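Local atomic coordinates of cortical-lytic enzyme (Bacillus cereus, PDB entry 4S3J), a protein that cleaves partially degraded cortex peptidoglycan as an N-acetylglucosaminidase during spore germination, probably recognising the muramic acid delta-lactam found in spore peptidoglycan. Residues 283-297 / 320-333. Residues are numbered along the deposited sequence; the frame is centred on the assembly and turned at random.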
loop_
_atom_site.group_PDB
_atom_site.type_symbol
_atom_site.label_atom_id
_atom_site.label_comp_id
_atom_site.label_asym_id
_atom_site.label_seq_id
_atom_site.Cartn_x
_atom_site.Cartn_y
_atom_site.Cartn_z
ATOM N N THR A 283 0.514 -7.961 3.167
ATOM C CA THR A 283 0.646 -8.630 1.875
ATOM C C THR A 283 1.770 -8.010 1.023
ATOM O O THR A 283 1.541 -7.457 -0.059
ATOM C CB THR A 283 -0.710 -8.603 1.126
ATOM O OG1 THR A 283 -1.393 -7.369 1.411
ATOM C CG2 THR A 283 -1.599 -9.751 1.576
ATOM N N TYR A 284 2.990 -8.090 1.545
ATOM C CA TYR A 284 4.169 -7.627 0.833
ATOM C C TYR A 284 5.396 -8.336 1.406
ATOM O O TYR A 284 5.264 -9.119 2.342
ATOM C CB TYR A 284 4.271 -6.106 0.904
ATOM C CG TYR A 284 4.058 -5.496 2.260
ATOM C CD1 TYR A 284 5.038 -5.601 3.227
ATOM C CD2 TYR A 284 2.887 -4.823 2.583
ATOM C CE1 TYR A 284 4.879 -5.051 4.478
ATOM C CE2 TYR A 284 2.721 -4.257 3.848
ATOM C CZ TYR A 284 3.725 -4.381 4.783
ATOM O OH TYR A 284 3.595 -3.839 6.035
ATOM N N ASP A 285 6.567 -8.086 0.813
ATOM C CA ASP A 285 7.871 -8.676 1.196
ATOM C C ASP A 285 8.021 -10.176 0.884
ATOM O O ASP A 285 8.624 -10.922 1.660
ATOM C CB ASP A 285 8.170 -8.443 2.678
ATOM C CG ASP A 285 8.479 -7.001 2.980
ATOM O OD1 ASP A 285 8.815 -6.251 2.032
ATOM O OD2 ASP A 285 8.397 -6.618 4.166
ATOM N N TRP A 286 7.502 -10.620 -0.254
ATOM C CA TRP A 286 7.962 -11.877 -0.842
ATOM C C TRP A 286 9.407 -11.656 -1.279
ATOM O O TRP A 286 10.323 -12.311 -0.784
ATOM C CB TRP A 286 7.080 -12.311 -2.011
ATOM C CG TRP A 286 5.829 -13.034 -1.586
ATOM C CD1 TRP A 286 5.650 -14.389 -1.521
ATOM C CD2 TRP A 286 4.589 -12.447 -1.156
ATOM N NE1 TRP A 286 4.385 -14.678 -1.082
ATOM C CE2 TRP A 286 3.711 -13.509 -0.853
ATOM C CE3 TRP A 286 4.136 -11.131 -1.009
ATOM C CZ2 TRP A 286 2.404 -13.296 -0.395
ATOM C CZ3 TRP A 286 2.826 -10.917 -0.567
ATOM C CH2 TRP A 286 1.981 -11.995 -0.264
ATOM N N GLY A 287 9.614 -10.704 -2.189
ATOM C CA GLY A 287 10.933 -10.117 -2.382
ATOM C C GLY A 287 11.181 -9.127 -1.256
ATOM O O GLY A 287 10.354 -8.239 -1.012
ATOM N N TRP A 288 12.300 -9.284 -0.550
ATOM C CA TRP A 288 12.587 -8.451 0.612
ATOM C C TRP A 288 14.089 -8.141 0.724
ATOM O O TRP A 288 14.916 -8.728 0.009
ATOM C CB TRP A 288 12.044 -9.123 1.889
ATOM C CG TRP A 288 12.807 -10.324 2.340
ATOM C CD1 TRP A 288 12.827 -11.554 1.749
ATOM C CD2 TRP A 288 13.672 -10.410 3.482
ATOM N NE1 TRP A 288 13.655 -12.404 2.454
ATOM C CE2 TRP A 288 14.184 -11.724 3.517
ATOM C CE3 TRP A 288 14.055 -9.507 4.473
ATOM C CZ2 TRP A 288 15.067 -12.152 4.512
ATOM C CZ3 TRP A 288 14.937 -9.938 5.462
ATOM C CH2 TRP A 288 15.430 -11.244 5.467
ATOM N N GLN A 289 14.412 -7.196 1.608
ATOM C CA GLN A 289 15.721 -6.563 1.694
ATOM C C GLN A 289 16.852 -7.567 1.888
ATOM O O GLN A 289 17.950 -7.377 1.388
ATOM C CB GLN A 289 15.694 -5.536 2.830
ATOM C CG GLN A 289 16.850 -4.559 2.842
ATOM C CD GLN A 289 16.525 -3.303 3.628
ATOM O OE1 GLN A 289 15.846 -3.369 4.658
ATOM N NE2 GLN A 289 16.989 -2.147 3.142
ATOM N N GLY A 290 16.555 -8.652 2.597
ATOM C CA GLY A 290 17.553 -9.657 2.936
ATOM C C GLY A 290 17.525 -10.919 2.090
ATOM O O GLY A 290 18.263 -11.872 2.355
ATOM N N GLY A 291 16.685 -10.933 1.055
ATOM C CA GLY A 291 16.564 -12.079 0.174
ATOM C C GLY A 291 17.010 -11.778 -1.254
ATOM O O GLY A 291 17.541 -10.714 -1.530
ATOM N N PRO A 292 16.832 -12.755 -2.154
ATOM C CA PRO A 292 17.218 -12.544 -3.551
ATOM C C PRO A 292 16.196 -11.683 -4.303
ATOM O O PRO A 292 15.061 -11.542 -3.864
ATOM C CB PRO A 292 17.268 -13.963 -4.118
ATOM C CG PRO A 292 16.277 -14.709 -3.293
ATOM C CD PRO A 292 16.368 -14.130 -1.909
ATOM N N PRO A 293 16.603 -11.122 -5.437
ATOM C CA PRO A 293 15.690 -10.227 -6.161
ATOM C C PRO A 293 14.473 -10.935 -6.744
ATOM O O PRO A 293 14.575 -12.011 -7.353
ATOM C CB PRO A 293 16.568 -9.649 -7.265
ATOM C CG PRO A 293 17.703 -10.641 -7.422
ATOM C CD PRO A 293 17.926 -11.211 -6.069
ATOM N N MET A 294 13.319 -10.303 -6.545
ATOM C CA MET A 294 12.044 -10.759 -7.093
ATOM C C MET A 294 10.971 -9.725 -6.719
ATOM O O MET A 294 11.222 -8.837 -5.898
ATOM C CB MET A 294 11.659 -12.145 -6.563
ATOM C CG MET A 294 11.413 -12.151 -5.101
ATOM S SD MET A 294 11.035 -13.820 -4.469
ATOM C CE MET A 294 12.583 -14.655 -4.801
ATOM N N ALA A 295 9.787 -9.846 -7.320
ATOM C CA ALA A 295 8.700 -8.913 -7.022
ATOM C C ALA A 295 8.412 -8.863 -5.511
ATOM O O ALA A 295 8.356 -9.904 -4.854
ATOM C CB ALA A 295 7.465 -9.289 -7.761
ATOM N N ILE A 296 8.168 -7.665 -4.996
ATOM C CA ILE A 296 7.926 -7.477 -3.563
ATOM C C ILE A 296 6.544 -8.017 -3.161
ATOM O O ILE A 296 6.399 -8.622 -2.094
ATOM C CB ILE A 296 8.060 -5.974 -3.146
ATOM C CG1 ILE A 296 9.527 -5.511 -3.126
ATOM C CG2 ILE A 296 7.537 -5.730 -1.736
ATOM C CD1 ILE A 296 10.170 -5.429 -4.421
ATOM N N SER A 297 5.531 -7.790 -3.989
ATOM C CA SER A 297 4.169 -8.227 -3.683
ATOM C C SER A 297 3.475 -8.821 -4.918
ATOM O O SER A 297 2.522 -8.240 -5.473
ATOM C CB SER A 297 3.374 -7.053 -3.106
ATOM O OG SER A 297 3.392 -5.931 -3.972
ATOM N N MET A 320 -5.883 -4.553 2.579
ATOM C CA MET A 320 -4.739 -5.137 1.881
ATOM C C MET A 320 -3.497 -4.272 2.039
ATOM O O MET A 320 -3.481 -3.111 1.618
ATOM C CB MET A 320 -5.069 -5.304 0.386
ATOM C CG MET A 320 -3.937 -5.914 -0.451
ATOM S SD MET A 320 -4.311 -5.854 -2.221
ATOM C CE MET A 320 -4.063 -4.117 -2.553
ATOM N N GLY A 321 -2.449 -4.834 2.631
ATOM C CA GLY A 321 -1.177 -4.135 2.726
ATOM C C GLY A 321 -0.549 -3.949 1.362
ATOM O O GLY A 321 -0.587 -4.850 0.527
ATOM N N GLN A 322 -0.018 -2.750 1.116
ATOM C CA GLN A 322 0.636 -2.443 -0.148
ATOM C C GLN A 322 1.917 -1.656 0.070
ATOM O O GLN A 322 1.889 -0.569 0.625
ATOM C CB GLN A 322 -0.306 -1.648 -1.044
ATOM C CG GLN A 322 0.294 -1.290 -2.396
ATOM C CD GLN A 322 0.615 -2.523 -3.237
ATOM O OE1 GLN A 322 -0.218 -3.420 -3.393
ATOM N NE2 GLN A 322 1.834 -2.572 -3.774
ATOM N N ASN A 323 3.025 -2.195 -0.426
ATOM C CA ASN A 323 4.304 -1.504 -0.408
ATOM C C ASN A 323 4.324 -0.386 -1.437
ATOM O O ASN A 323 3.795 -0.552 -2.549
ATOM C CB ASN A 323 5.439 -2.491 -0.707
ATOM C CG ASN A 323 5.220 -3.231 -2.011
ATOM O OD1 ASN A 323 4.275 -4.035 -2.132
ATOM N ND2 ASN A 323 6.042 -2.931 -3.018
ATOM N N LEU A 324 4.942 0.734 -1.080
ATOM C CA LEU A 324 5.226 1.776 -2.069
ATOM C C LEU A 324 6.690 1.699 -2.533
ATOM O O LEU A 324 7.061 2.309 -3.553
ATOM C CB LEU A 324 4.902 3.158 -1.488
ATOM C CG LEU A 324 3.402 3.438 -1.281
ATOM C CD1 LEU A 324 3.226 4.765 -0.538
ATOM C CD2 LEU A 324 2.700 3.473 -2.603
ATOM N N TYR A 325 7.500 0.929 -1.811
ATOM C CA TYR A 325 8.921 0.788 -2.114
ATOM C C TYR A 325 9.207 -0.378 -3.053
ATOM O O TYR A 325 8.442 -1.345 -3.122
ATOM C CB TYR A 325 9.722 0.584 -0.813
ATOM C CG TYR A 325 9.201 -0.593 -0.004
ATOM C CD1 TYR A 325 8.162 -0.431 0.919
ATOM C CD2 TYR A 325 9.726 -1.878 -0.172
ATOM C CE1 TYR A 325 7.664 -1.506 1.630
ATOM C CE2 TYR A 325 9.229 -2.961 0.558
ATOM C CZ TYR A 325 8.204 -2.762 1.450
ATOM O OH TYR A 325 7.702 -3.821 2.141
ATOM N N GLY A 326 10.331 -0.271 -3.768
ATOM C CA GLY A 326 10.948 -1.400 -4.429
ATOM C C GLY A 326 12.323 -1.602 -3.804
ATOM O O GLY A 326 12.669 -0.919 -2.825
ATOM N N PHE A 327 13.112 -2.520 -4.369
ATOM C CA PHE A 327 14.496 -2.730 -3.923
ATOM C C PHE A 327 15.441 -2.801 -5.112
ATOM O O PHE A 327 15.060 -3.247 -6.200
ATOM C CB PHE A 327 14.642 -4.016 -3.112
ATOM C CG PHE A 327 14.003 -3.958 -1.745
ATOM C CD1 PHE A 327 14.518 -3.141 -0.756
ATOM C CD2 PHE A 327 12.897 -4.719 -1.478
ATOM C CE1 PHE A 327 13.922 -3.091 0.513
ATOM C CE2 PHE A 327 12.291 -4.683 -0.227
ATOM C CZ PHE A 327 12.812 -3.858 0.767
ATOM N N ASP A 328 16.666 -2.356 -4.863
ATOM C CA ASP A 328 17.782 -2.449 -5.789
ATOM C C ASP A 328 18.762 -3.440 -5.161
ATOM O O ASP A 328 19.321 -3.162 -4.097
ATOM C CB ASP A 328 18.402 -1.061 -5.998
ATOM C CG ASP A 328 19.610 -1.072 -6.924
ATOM O OD1 ASP A 328 20.299 -2.111 -7.032
ATOM O OD2 ASP A 328 19.886 -0.014 -7.519
ATOM N N TRP A 329 18.885 -4.618 -5.757
ATOM C CA TRP A 329 19.798 -5.674 -5.326
ATOM C C TRP A 329 21.066 -5.706 -6.172
ATOM O O TRP A 329 20.983 -5.650 -7.388
ATOM C CB TRP A 329 19.136 -7.040 -5.460
ATOM C CG TRP A 329 18.031 -7.405 -4.523
ATOM C CD1 TRP A 329 18.169 -8.071 -3.339
ATOM C CD2 TRP A 329 16.616 -7.214 -4.715
ATOM N NE1 TRP A 329 16.936 -8.277 -2.769
ATOM C CE2 TRP A 329 15.965 -7.772 -3.593
ATOM C CE3 TRP A 329 15.838 -6.627 -5.721
ATOM C CZ2 TRP A 329 14.581 -7.756 -3.439
ATOM C CZ3 TRP A 329 14.446 -6.617 -5.565
ATOM C CH2 TRP A 329 13.840 -7.191 -4.439
ATOM N N LYS A 330 22.224 -5.852 -5.544
ATOM C CA LYS A 330 23.455 -6.159 -6.269
ATOM C C LYS A 330 23.554 -7.658 -6.481
ATOM O O LYS A 330 23.179 -8.441 -5.604
ATOM C CB LYS A 330 24.681 -5.640 -5.514
ATOM C CG LYS A 330 24.775 -4.131 -5.499
ATOM C CD LYS A 330 25.962 -3.694 -4.678
ATOM C CE LYS A 330 26.036 -2.204 -4.565
ATOM N NZ LYS A 330 27.168 -1.819 -3.676
ATOM N N LEU A 331 24.051 -8.056 -7.656
ATOM C CA LEU A 331 24.164 -9.464 -8.054
ATOM C C LEU A 331 25.630 -9.869 -8.103
ATOM O O LEU A 331 26.492 -9.030 -8.334
ATOM C CB LEU A 331 23.499 -9.691 -9.425
ATOM C CG LEU A 331 21.998 -9.413 -9.522
ATOM C CD1 LEU A 331 21.483 -9.604 -10.957
ATOM C CD2 LEU A 331 21.215 -10.290 -8.594
ATOM N N PRO A 332 25.920 -11.164 -7.886
ATOM C CA PRO A 332 24.959 -12.229 -7.591
ATOM C C PRO A 332 24.490 -12.184 -6.143
ATOM O O PRO A 332 25.237 -11.709 -5.272
ATOM C CB PRO A 332 25.761 -13.500 -7.871
ATOM C CG PRO A 332 27.176 -13.119 -7.516
ATOM C CD PRO A 332 27.306 -11.677 -7.964
ATOM N N PHE A 333 23.285 -12.684 -5.882
ATOM C CA PHE A 333 22.810 -12.772 -4.515
ATOM C C PHE A 333 23.585 -13.858 -3.788
ATOM O O PHE A 333 23.750 -14.970 -4.291
ATOM C CB PHE A 333 21.326 -13.077 -4.441
ATOM C CG PHE A 333 20.856 -13.338 -3.045
ATOM C CD1 PHE A 333 20.710 -12.289 -2.153
ATOM C CD2 PHE A 333 20.602 -14.624 -2.605
ATOM C CE1 PHE A 333 20.296 -12.513 -0.859
ATOM C CE2 PHE A 333 20.189 -14.850 -1.309
ATOM C CZ PHE A 333 20.039 -13.800 -0.437
HETATM O O HOH W 1 -0.043 -6.249 -2.178
#
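Tyr325 OH donates to Asp285 OD1 at 2.7 Å. It meets the carboxylate from above its plane, and OD1 lies at the edge of the Tyr325 ring. The same hydroxyl approaches Tyr284 CD1 at 3.4 Å, the two tyrosine side chains crossing at about a right angle. Asn323 is held from both ends of its amide, which fixes its rotation. Its OD1 accepts from Ser297 OG at 2.8 Å on an in-plane lone pair, while ND2 donates to Tyr325 O and also bonds Glu385. Ile296 CG2 packs against Asn323 CG.

Trp329 CG lies beside its backbone N, opposite the carbonyl carbon (chi1 -71°), which turns the indole toward the loop. Pro293 CA sits over the centre of its six-membered ring, 3.5 Å from the centroid. Phe327 CB lies against the opposite face. Trp329 NE1 points at the carbonyls of the first and last residues of the type I turn 288-291, making only weak bonds, to Gly291 O at 2.8 Å and Trp288 O at 3.5 Å. Pro292 CB lies over the Phe333 face in a CH-pi contact.

Strands 278-281 and 318-330 are parallel neighbours in the family 18 TIM barrel, and the loop following the first packs along the second. Tyr284 lies about 7 Å, between side chains, from Glu220, the probable proton donor of the active site.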